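Local coordinates for protein beta-hydroxyacid dehydrogenase, 3-hydroxyisobutyrate dehydrogenase (Saccharomonospora xinjiangensis XJ-54, PDB 6GRL) that probably uses NADP(H) to reduce imines, as an S-selective imine reductase of the 3-hydroxyisobutyrate dehydrogenase-related family, at residues G134-D139 with V148-S153; L204-A209 with E266-E271; E280-R285 with Q293-L298. One frame throughout, in Å; residues are numbered along the deposited sequence.

Interaction 1 of 3, residues G134-D139 with V148-S153; sequences GKIMGD and VSLSFS
Ile136 and Leu150 lie side by side and point the same way from facing strands, a non-hydrogen-bonded antiparallel pair in which Ile136 CG1 meets Leu150 CD2 at 3.8 Å. The CG1 branch stands anti to the carbonyl carbon (chi1 -60°), while Ile136 CG2 faces Val148 CG1 at 3.9 Å, the two side chains crossing obliquely. Next along this apolar face, Phe152 approaches Gly134, which has no side chain, obliquely: its CD1 lies 3.7 Å from Gly134 CA, where a beta-carbon would collide with the ring. Gly134 CA also lies 3.1 Å from Ser151 O in a CA-H...O contact. The two strands, 130-137 and 149-154, form an antiparallel beta hairpin in the sheet of the Rossmann-type NAD-binding domain. Four backbone bonds join Lys135 with Ser151 and Met137 with Ser149; the shortest, Met137 N to Ser149 O at 2.7 Å, is nearly straight (173° at the hydrogen). On the face of these hydrogen-bonded pairs, Ser149 OG, placed between its backbone N and carbonyl carbon (chi1 63°), comes to 3.3 Å from Met137 CB and also touches CG. Lys135 leaves the partner strand: its NZ donates to Gly134 O from above the carbonyl plane, and its charge is paired with Asp133, with Thr110 O as a further acceptor. Helix 181-209 packs on the Lys135 chain through Ala183 and Phe186, whereas Ile136 on the opposite face meets Met31 and Ile35 of helix 30-41.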
# COMPACT_ATOMS: atom_id res chain seq x y z
N GLY A 134 1.42 5.97 -7.82
CA GLY A 134 2.34 5.22 -6.99
C GLY A 134 1.96 5.31 -5.53
O GLY A 134 1.39 6.29 -5.06
N LYS A 135 2.28 4.24 -4.80
CA LYS A 135 2.06 4.17 -3.36
C LYS A 135 3.33 3.68 -2.69
O LYS A 135 3.94 2.71 -3.15
CB LYS A 135 0.88 3.25 -3.02
CG LYS A 135 -0.45 3.75 -3.57
CD LYS A 135 -0.91 5.01 -2.85
CE LYS A 135 -2.09 5.67 -3.55
NZ LYS A 135 -1.66 6.56 -4.68
N ILE A 136 3.73 4.35 -1.61
CA ILE A 136 5.02 4.14 -0.97
C ILE A 136 4.84 3.33 0.31
O ILE A 136 3.97 3.64 1.13
CB ILE A 136 5.71 5.48 -0.67
CG1 ILE A 136 5.94 6.27 -1.96
CG2 ILE A 136 7.03 5.25 0.06
CD1 ILE A 136 6.35 7.71 -1.73
N MET A 137 5.66 2.30 0.47
CA MET A 137 5.77 1.55 1.72
C MET A 137 7.14 1.85 2.32
O MET A 137 8.17 1.49 1.74
CB MET A 137 5.59 0.05 1.48
CG MET A 137 4.49 -0.30 0.49
SD MET A 137 3.50 -1.70 1.04
CE MET A 137 2.72 -1.02 2.50
N GLY A 138 7.15 2.50 3.47
CA GLY A 138 8.38 2.85 4.15
C GLY A 138 8.35 4.28 4.64
O GLY A 138 7.43 5.05 4.38
N ASP A 139 9.42 4.64 5.37
CA ASP A 139 9.57 5.94 6.01
C ASP A 139 10.44 6.86 5.18
O ASP A 139 11.34 6.40 4.46
CB ASP A 139 10.18 5.77 7.41
CG ASP A 139 9.31 4.94 8.33
OD1 ASP A 139 8.07 4.96 8.14
OD2 ASP A 139 9.85 4.27 9.22
N VAL A 148 12.53 0.94 1.39
CA VAL A 148 11.34 1.59 0.85
C VAL A 148 10.95 0.85 -0.43
O VAL A 148 11.81 0.57 -1.27
CB VAL A 148 11.57 3.09 0.57
CG1 VAL A 148 10.53 3.62 -0.41
CG2 VAL A 148 11.51 3.87 1.86
N SER A 149 9.67 0.53 -0.57
CA SER A 149 9.14 -0.11 -1.76
C SER A 149 7.98 0.72 -2.31
O SER A 149 7.24 1.36 -1.55
CB SER A 149 8.66 -1.54 -1.47
OG SER A 149 7.60 -1.54 -0.54
N LEU A 150 7.85 0.72 -3.63
CA LEU A 150 6.84 1.53 -4.31
C LEU A 150 6.04 0.65 -5.26
O LEU A 150 6.62 -0.16 -6.00
CB LEU A 150 7.49 2.68 -5.08
CG LEU A 150 8.25 3.74 -4.28
CD1 LEU A 150 9.72 3.38 -4.15
CD2 LEU A 150 8.08 5.12 -4.91
N SER A 151 4.72 0.79 -5.23
CA SER A 151 3.82 0.11 -6.14
C SER A 151 3.27 1.11 -7.14
O SER A 151 2.88 2.22 -6.77
CB SER A 151 2.67 -0.56 -5.38
OG SER A 151 3.14 -1.56 -4.50
N PHE A 152 3.23 0.72 -8.42
CA PHE A 152 2.80 1.61 -9.48
C PHE A 152 1.72 0.96 -10.33
O PHE A 152 1.69 -0.26 -10.50
CB PHE A 152 3.96 2.04 -10.38
CG PHE A 152 4.91 2.99 -9.72
CD1 PHE A 152 4.65 4.35 -9.71
CD2 PHE A 152 6.06 2.53 -9.10
CE1 PHE A 152 5.52 5.23 -9.10
CE2 PHE A 152 6.94 3.40 -8.49
CZ PHE A 152 6.67 4.76 -8.49
N SER A 153 0.82 1.79 -10.85
CA SER A 153 -0.19 1.36 -11.80
C SER A 153 -0.45 2.48 -12.78
O SER A 153 -0.20 3.66 -12.50
CB SER A 153 -1.48 0.93 -11.09
OG SER A 153 -1.90 1.89 -10.13
O HOH W 1 2.62 0.61 -1.92

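Interaction 2 of 3, residues L204-A209 with E266-E271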
# COMPACT_ATOMS: atom_id res chain seq x y z
N LEU A 204 -4.38 -11.13 23.13
CA LEU A 204 -3.78 -10.70 24.39
C LEU A 204 -4.82 -10.60 25.49
O LEU A 204 -4.53 -10.89 26.66
CB LEU A 204 -3.08 -9.35 24.20
CG LEU A 204 -1.89 -9.30 23.23
CD1 LEU A 204 -1.33 -7.89 23.17
CD2 LEU A 204 -0.82 -10.29 23.64
N SER A 205 -6.05 -10.19 25.14
CA SER A 205 -7.12 -10.14 26.13
C SER A 205 -7.41 -11.53 26.70
O SER A 205 -7.68 -11.66 27.90
CB SER A 205 -8.39 -9.56 25.50
OG SER A 205 -8.18 -8.22 25.07
N VAL A 206 -7.33 -12.56 25.86
CA VAL A 206 -7.60 -13.92 26.34
C VAL A 206 -6.55 -14.35 27.35
O VAL A 206 -6.88 -14.84 28.44
CB VAL A 206 -7.68 -14.90 25.15
CG1 VAL A 206 -7.71 -16.33 25.66
CG2 VAL A 206 -8.89 -14.61 24.29
N VAL A 207 -5.27 -14.17 27.02
CA VAL A 207 -4.22 -14.66 27.91
C VAL A 207 -4.12 -13.81 29.16
O VAL A 207 -3.72 -14.30 30.22
CB VAL A 207 -2.87 -14.74 27.17
CG1 VAL A 207 -2.99 -15.62 25.94
CG2 VAL A 207 -2.38 -13.35 26.79
N HIS A 208 -4.49 -12.52 29.07
CA HIS A 208 -4.46 -11.68 30.26
C HIS A 208 -5.50 -12.13 31.28
O HIS A 208 -5.24 -12.13 32.49
CB HIS A 208 -4.68 -10.21 29.88
CG HIS A 208 -4.55 -9.26 31.02
ND1 HIS A 208 -5.62 -8.84 31.77
CD2 HIS A 208 -3.46 -8.67 31.56
CE1 HIS A 208 -5.20 -8.02 32.72
NE2 HIS A 208 -3.89 -7.89 32.61
N ALA A 209 -6.69 -12.51 30.81
CA ALA A 209 -7.72 -13.03 31.71
C ALA A 209 -7.30 -14.33 32.37
O ALA A 209 -7.86 -14.70 33.40
CB ALA A 209 -9.03 -13.22 30.95
N GLU A 266 -15.06 -16.96 25.64
CA GLU A 266 -16.31 -16.40 26.15
C GLU A 266 -16.49 -16.69 27.63
O GLU A 266 -17.13 -15.90 28.34
CB GLU A 266 -17.49 -16.92 25.34
CG GLU A 266 -17.63 -16.27 23.97
CD GLU A 266 -18.90 -16.66 23.24
OE1 GLU A 266 -19.55 -17.64 23.67
OE2 GLU A 266 -19.24 -15.98 22.25
N SER A 267 -15.94 -17.80 28.13
CA SER A 267 -15.97 -18.07 29.56
C SER A 267 -15.11 -17.08 30.34
O SER A 267 -15.28 -16.96 31.56
CB SER A 267 -15.50 -19.50 29.84
OG SER A 267 -14.10 -19.63 29.64
N LEU A 268 -14.19 -16.39 29.67
CA LEU A 268 -13.38 -15.35 30.27
C LEU A 268 -13.96 -13.95 30.06
O LEU A 268 -13.38 -12.98 30.55
CB LEU A 268 -11.95 -15.40 29.71
CG LEU A 268 -11.18 -16.70 29.90
CD1 LEU A 268 -9.97 -16.74 28.99
CD2 LEU A 268 -10.76 -16.87 31.35
N GLY A 269 -15.07 -13.84 29.35
CA GLY A 269 -15.66 -12.55 29.06
C GLY A 269 -15.04 -11.82 27.89
O GLY A 269 -15.27 -10.62 27.74
N VAL A 270 -14.26 -12.51 27.06
CA VAL A 270 -13.59 -11.90 25.92
C VAL A 270 -14.46 -12.08 24.68
O VAL A 270 -15.19 -13.07 24.54
CB VAL A 270 -12.18 -12.51 25.73
CG1 VAL A 270 -11.49 -11.94 24.50
CG2 VAL A 270 -11.34 -12.27 26.97
N GLU A 271 -14.41 -11.10 23.78
CA GLU A 271 -15.16 -11.15 22.53
C GLU A 271 -14.79 -12.39 21.72
O GLU A 271 -13.77 -13.04 21.95
CB GLU A 271 -14.89 -9.90 21.70
CG GLU A 271 -13.48 -9.85 21.12
CD GLU A 271 -13.41 -10.41 19.71
OE1 GLU A 271 -14.27 -10.06 18.88
OE2 GLU A 271 -12.49 -11.22 19.44
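Val206 and Val270 cross at about a right angle, Val206 CG2 meeting Val270 CG1 at 3.7 Å in the tightest apolar pairing between segment 204-209 of helix 181-209 and the turn after helix 251-267. Val270 CG1 is anti to its backbone N (chi1 177°) and also touches Ser205 CB, while its other branch, CG2, rests against Ser205 O at 3.8 Å. The second branch of Val206, CG1, faces Leu268 CD1 at 4.0 Å, and that side chain too is crossed at about a right angle. On the outer, solvent side the exposed Ala209 meets Leu268, Ala209 CB lying 3.8 Å from Leu268 CB with CD2 a little farther, and no hydrogen bond spans the two segments. Gly269, itself exposed, lies between the two packing residues and ends the helix in a Schellman motif; its positive phi of 82° turns the chain so that Leu268 and Val270 both point toward segment 204-209. The contact lies at the surface of the C-terminal domain, joining the end of the long helix 181-209 to the close of helix 251-267, whose His264 and Arg265 also touch Val206, while helix 214-225 packs through Phe217 against Leu204 and Val207.

Interaction 3 of 3, residues E280-R285 with Q293-L298; sequences ELMDQR and QGFSSL
Arg285 NE and NH2 both donate to one atom, Gln293 OE1. The shorter bond runs from Arg285 NH2 to Gln293 OE1 at 2.8 Å, in the amide carbonyl plane and on a lone pair. The second, from Arg285 NE to the same OE1 at 3.2 Å, is more bent (135° at the hydrogen), with its donor tilted from that plane. OE1 lies near the guanidinium plane, at its edge, yet the guanidinium and amide planes stand 36° apart. Ser297 O lies over one guanidinium face, offset toward the rim, and makes no hydrogen bond there. An alanine in place of Arg285 would probably leave Gln293 OE1 without both of these donors and free the amide to turn. The Ser297 hydroxyl, near NE but not bonded to it, donates instead to Gly294 O at 2.6 Å; the same oxygen accepts the backbone N of Ser297, so two donors hold it. These bonds lie at a short 3-10 turn, 296-297, in the loop that follows helix 273-287 and doubles back along it within the all-helical C-terminal domain. The start of the turn is held from outside as well, since Asp247 accepts from the backbone N of Phe295 and of Ser296. Beyond the polar end, Leu298 spreads its branches over the helix: CD2 sits 3.5 Å from Leu281 O and against Arg285 CB, whereas CD1 meets Met282 CG at 3.9 Å. The Met282 chain is extended beyond CG, and an anti chi3 of 176° carries CE outward to the Phe295 ring, in plane at the edge and 3.9 Å from CD1, the two side chains crossing at about a right angle. Gln254 and Met258 of helix 251-267 also touch Met282.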
# COMPACT_ATOMS: atom_id res chain seq x y z
N GLU A 280 -19.24 -20.36 11.91
CA GLU A 280 -20.45 -20.40 11.09
C GLU A 280 -20.12 -20.73 9.64
O GLU A 280 -20.85 -21.49 8.99
CB GLU A 280 -21.20 -19.07 11.19
CG GLU A 280 -22.36 -19.08 12.17
CD GLU A 280 -23.46 -20.04 11.76
OE1 GLU A 280 -24.15 -19.76 10.76
OE2 GLU A 280 -23.63 -21.07 12.44
N LEU A 281 -19.03 -20.17 9.12
CA LEU A 281 -18.62 -20.49 7.75
C LEU A 281 -18.20 -21.95 7.63
O LEU A 281 -18.53 -22.62 6.64
CB LEU A 281 -17.48 -19.57 7.32
CG LEU A 281 -17.84 -18.10 7.10
CD1 LEU A 281 -16.59 -17.26 6.96
CD2 LEU A 281 -18.74 -17.94 5.89
N MET A 282 -17.48 -22.47 8.63
CA MET A 282 -17.07 -23.87 8.60
C MET A 282 -18.28 -24.79 8.65
O MET A 282 -18.34 -25.78 7.90
CB MET A 282 -16.14 -24.16 9.77
CG MET A 282 -14.74 -23.60 9.62
SD MET A 282 -13.74 -23.97 11.06
CE MET A 282 -12.16 -23.31 10.55
N ASP A 283 -19.25 -24.50 9.52
CA ASP A 283 -20.43 -25.35 9.63
C ASP A 283 -21.22 -25.36 8.34
O ASP A 283 -21.77 -26.39 7.94
CB ASP A 283 -21.30 -24.88 10.80
CG ASP A 283 -20.68 -25.17 12.15
OD1 ASP A 283 -19.72 -25.97 12.21
OD2 ASP A 283 -21.15 -24.61 13.16
N GLN A 284 -21.29 -24.22 7.65
CA GLN A 284 -22.02 -24.16 6.39
C GLN A 284 -21.30 -24.96 5.31
O GLN A 284 -21.95 -25.71 4.56
CB GLN A 284 -22.20 -22.71 5.95
CG GLN A 284 -23.02 -22.55 4.68
CD GLN A 284 -24.43 -23.08 4.82
OE1 GLN A 284 -25.09 -22.86 5.84
NE2 GLN A 284 -24.90 -23.80 3.81
N ARG A 285 -19.98 -24.83 5.22
CA ARG A 285 -19.23 -25.58 4.21
C ARG A 285 -19.29 -27.08 4.47
O ARG A 285 -19.33 -27.88 3.53
CB ARG A 285 -17.77 -25.10 4.18
CG ARG A 285 -16.96 -25.64 3.02
CD ARG A 285 -17.33 -24.97 1.71
NE ARG A 285 -16.47 -25.42 0.62
CZ ARG A 285 -16.69 -25.17 -0.67
NH1 ARG A 285 -17.76 -24.47 -1.03
NH2 ARG A 285 -15.86 -25.62 -1.59
N GLN A 293 -12.62 -30.70 2.96
CA GLN A 293 -11.75 -29.64 2.45
C GLN A 293 -11.16 -28.86 3.63
O GLN A 293 -11.23 -29.29 4.79
CB GLN A 293 -12.53 -28.74 1.49
CG GLN A 293 -12.89 -29.43 0.18
CD GLN A 293 -13.75 -28.57 -0.72
OE1 GLN A 293 -14.21 -27.50 -0.33
NE2 GLN A 293 -13.97 -29.03 -1.95
N GLY A 294 -10.56 -27.71 3.35
CA GLY A 294 -9.87 -26.96 4.38
C GLY A 294 -10.33 -25.53 4.54
O GLY A 294 -11.40 -25.15 4.07
N PHE A 295 -9.51 -24.72 5.21
CA PHE A 295 -9.90 -23.35 5.52
C PHE A 295 -10.02 -22.50 4.26
O PHE A 295 -10.92 -21.65 4.17
CB PHE A 295 -8.89 -22.72 6.49
CG PHE A 295 -9.29 -21.35 6.96
CD1 PHE A 295 -10.08 -21.20 8.08
CD2 PHE A 295 -8.87 -20.22 6.27
CE1 PHE A 295 -10.45 -19.94 8.52
CE2 PHE A 295 -9.25 -18.96 6.70
CZ PHE A 295 -10.03 -18.82 7.83
N SER A 296 -9.13 -22.70 3.29
CA SER A 296 -9.15 -21.86 2.10
C SER A 296 -10.46 -22.01 1.32
O SER A 296 -10.86 -21.09 0.60
CB SER A 296 -7.96 -22.20 1.20
OG SER A 296 -8.02 -23.55 0.76
N SER A 297 -11.14 -23.15 1.47
CA SER A 297 -12.39 -23.36 0.76
C SER A 297 -13.51 -22.47 1.27
O SER A 297 -14.52 -22.30 0.58
CB SER A 297 -12.82 -24.83 0.87
OG SER A 297 -13.25 -25.15 2.18
N LEU A 298 -13.36 -21.89 2.47
CA LEU A 298 -14.36 -20.95 2.97
C LEU A 298 -14.46 -19.70 2.10
O LEU A 298 -15.46 -18.99 2.18
CB LEU A 298 -14.05 -20.57 4.41
CG LEU A 298 -13.96 -21.74 5.40
CD1 LEU A 298 -13.60 -21.25 6.79
CD2 LEU A 298 -15.27 -22.53 5.42

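The three contacts fall in two parts of the chain. Interaction 1 belongs to the Rossmann-type NAD-binding domain, interactions 2 and 3 to the helical C-terminal domain, and helix 181-209 links them: its beginning packs near Lys135 of interaction 1 and its end forms one side of interaction 2. The centres of interactions 1 and 2 lie about 38 Å apart, those of 1 and 3 about 35 Å. Interactions 2 and 3 are closer, with nearest atoms about 11 Å apart, and sit on consecutive helices, 251-267 and 273-287. The Ile136 side chain of interaction 1 lies near, without touching, a glycine-rich GxGxxG pattern, which probably belongs to the dinucleotide-binding site.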